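PDB 4TKK: crossover junction endodeoxyribonuclease Hjc from Sulfolobus solfataricus, which resolves Holliday junctions formed during genetic recombination, cutting four-way DNA with magnesium as cofactor to leave paired nicks in opposing strands. Local coordinates for residues Ala45-Val50 and Ala133-Thr138. The protein carries 1 engineered substitution. Sequence-based numbering, arbitrary orientation.
Sequences ALKNGV and AKISRT
V50 and I135 meet where a β-hairpin rests on the C-terminal helix, a small worked example of how one branched side chain can join a turn to a helix with no hydrogen bond between residues 45-50 and 133-138. The tight part lies here: CG2 of V50 sits 3.6 Å from CG1 of I135 and also touches CB of K134, so one methyl bridges two successive helix residues. The other methyl, CG1, is turned away from the V50 nitrogen (chi1 179°) and reaches farther along the K134 chain, 3.7 Å from its CD, where the extended lysine crosses it at about a right angle. The turn itself is type I', K47 to V50, linking strands 43-47 and 50-55 in the central mixed sheet of this nuclease of the PDDEXK superfamily. V50 N donates to K47 O at 2.9 Å, and the same carbonyl oxygen has I135 CD1 at 3.6 Å, a plain van der Waals contact. G49 suits a backbone on which a CB would press against the preceding carbonyl. Toward the solvent side the fit slackens: CD1 of I135 lies 3.9 Å from N48 CB, and the aliphatic part of K47 passes across it, CG at 4.0 Å. Beyond that, K47 NZ forms a salt bridge with E132, about one turn before I135 on the same helix, and a hydrogen bond to K22 O. An alanine in place of I135 would remove everything beyond CB, and would probably leave V50 CG2 and the K47 turn carbonyl facing a gap. N48 and G49 also make backbone hydrogen bonds to the second subunit, so the turn itself takes part in the dimer interface.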
loop_
_atom_site.group_PDB
_atom_site.type_symbol
_atom_site.label_atom_id
_atom_site.label_comp_id
_atom_site.label_asym_id
_atom_site.label_seq_id
_atom_site.Cartn_x
_atom_site.Cartn_y
_atom_site.Cartn_z
ATOM N N ALA A 45 1.048 0.348 -5.765
ATOM C CA ALA A 45 -0.147 0.622 -6.537
ATOM C C ALA A 45 -1.180 -0.431 -6.183
ATOM O O ALA A 45 -0.882 -1.627 -6.151
ATOM C CB ALA A 45 0.177 0.589 -8.024
ATOM N N LEU A 46 -2.361 0.034 -5.815
ATOM C CA LEU A 46 -3.439 -0.816 -5.361
ATOM C C LEU A 46 -4.661 -0.602 -6.209
ATOM O O LEU A 46 -5.078 0.527 -6.443
ATOM C CB LEU A 46 -3.763 -0.495 -3.884
ATOM C CG LEU A 46 -2.583 -0.347 -2.908
ATOM C CD1 LEU A 46 -3.038 0.296 -1.634
ATOM C CD2 LEU A 46 -1.901 -1.692 -2.641
ATOM N N LYS A 47 -5.234 -1.679 -6.669
ATOM C CA LYS A 47 -6.460 -1.607 -7.451
ATOM C C LYS A 47 -7.317 -2.798 -7.154
ATOM O O LYS A 47 -6.915 -3.930 -7.424
ATOM C CB LYS A 47 -6.215 -1.496 -8.957
ATOM C CG LYS A 47 -7.489 -1.163 -9.678
ATOM C CD LYS A 47 -7.322 -0.940 -11.143
ATOM C CE LYS A 47 -8.678 -0.733 -11.764
ATOM N NZ LYS A 47 -8.518 -0.280 -13.164
ATOM N N ASN A 48 -8.470 -2.541 -6.537
ATOM C CA ASN A 48 -9.466 -3.566 -6.230
ATOM C C ASN A 48 -8.910 -4.847 -5.620
ATOM O O ASN A 48 -9.242 -5.933 -6.049
ATOM C CB ASN A 48 -10.348 -3.807 -7.486
ATOM C CG ASN A 48 -11.029 -2.506 -7.920
ATOM O OD1 ASN A 48 -11.621 -1.750 -7.114
ATOM N ND2 ASN A 48 -10.867 -2.167 -9.188
ATOM N N GLY A 49 -8.071 -4.701 -4.601
ATOM C CA GLY A 49 -7.497 -5.836 -3.896
ATOM C C GLY A 49 -6.201 -6.369 -4.465
ATOM O O GLY A 49 -5.567 -7.221 -3.846
ATOM N N VAL A 50 -5.799 -5.881 -5.640
ATOM C CA VAL A 50 -4.541 -6.282 -6.259
ATOM C C VAL A 50 -3.478 -5.277 -5.851
ATOM O O VAL A 50 -3.691 -4.072 -5.926
ATOM C CB VAL A 50 -4.643 -6.452 -7.794
ATOM C CG1 VAL A 50 -3.298 -6.847 -8.388
ATOM C CG2 VAL A 50 -5.692 -7.497 -8.140
ATOM N N ALA A 133 -6.757 -8.953 -14.976
ATOM C CA ALA A 133 -6.912 -10.410 -15.012
ATOM C C ALA A 133 -7.014 -10.992 -13.609
ATOM O O ALA A 133 -7.887 -11.834 -13.386
ATOM C CB ALA A 133 -5.762 -11.056 -15.769
ATOM N N LYS A 134 -6.138 -10.550 -12.661
ATOM C CA LYS A 134 -6.179 -11.010 -11.268
ATOM C C LYS A 134 -7.531 -10.628 -10.665
ATOM O O LYS A 134 -8.142 -11.480 -10.020
ATOM C CB LYS A 134 -5.035 -10.434 -10.406
ATOM C CG LYS A 134 -3.634 -10.960 -10.713
ATOM C CD LYS A 134 -2.564 -9.894 -10.382
ATOM C CE LYS A 134 -1.289 -10.000 -11.191
ATOM N NZ LYS A 134 -0.445 -8.786 -11.056
ATOM N N ILE A 135 -8.013 -9.371 -10.921
ATOM C CA ILE A 135 -9.296 -8.826 -10.450
ATOM C C ILE A 135 -10.436 -9.754 -10.901
ATOM O O ILE A 135 -11.290 -10.114 -10.086
ATOM C CB ILE A 135 -9.495 -7.319 -10.872
ATOM C CG1 ILE A 135 -8.518 -6.395 -10.106
ATOM C CG2 ILE A 135 -10.937 -6.855 -10.660
ATOM C CD1 ILE A 135 -8.305 -4.989 -10.621
ATOM N N SER A 136 -10.393 -10.197 -12.174
ATOM C CA SER A 136 -11.384 -11.104 -12.766
ATOM C C SER A 136 -11.316 -12.539 -12.220
ATOM O O SER A 136 -12.349 -13.206 -12.168
ATOM C CB SER A 136 -11.288 -11.083 -14.287
ATOM O OG SER A 136 -11.515 -9.770 -14.778
ATOM N N ARG A 137 -10.118 -13.010 -11.805
ATOM C CA ARG A 137 -9.917 -14.350 -11.226
ATOM C C ARG A 137 -10.480 -14.418 -9.805
ATOM O O ARG A 137 -10.891 -15.495 -9.364
ATOM C CB ARG A 137 -8.427 -14.718 -11.175
ATOM C CG ARG A 137 -7.796 -15.045 -12.519
ATOM C CD ARG A 137 -6.302 -15.242 -12.357
ATOM N NE ARG A 137 -5.531 -14.352 -13.223
ATOM C CZ ARG A 137 -4.307 -13.908 -12.946
ATOM N NH1 ARG A 137 -3.708 -14.254 -11.812
ATOM N NH2 ARG A 137 -3.676 -13.112 -13.796
ATOM N N THR A 138 -10.465 -13.271 -9.085
ATOM C CA THR A 138 -10.939 -13.128 -7.704
ATOM C C THR A 138 -12.462 -13.301 -7.616
ATOM O O THR A 138 -12.949 -13.931 -6.673
ATOM C CB THR A 138 -10.391 -11.827 -7.078
ATOM O OG1 THR A 138 -8.965 -11.823 -7.191
ATOM C CG2 THR A 138 -10.766 -11.670 -5.604
#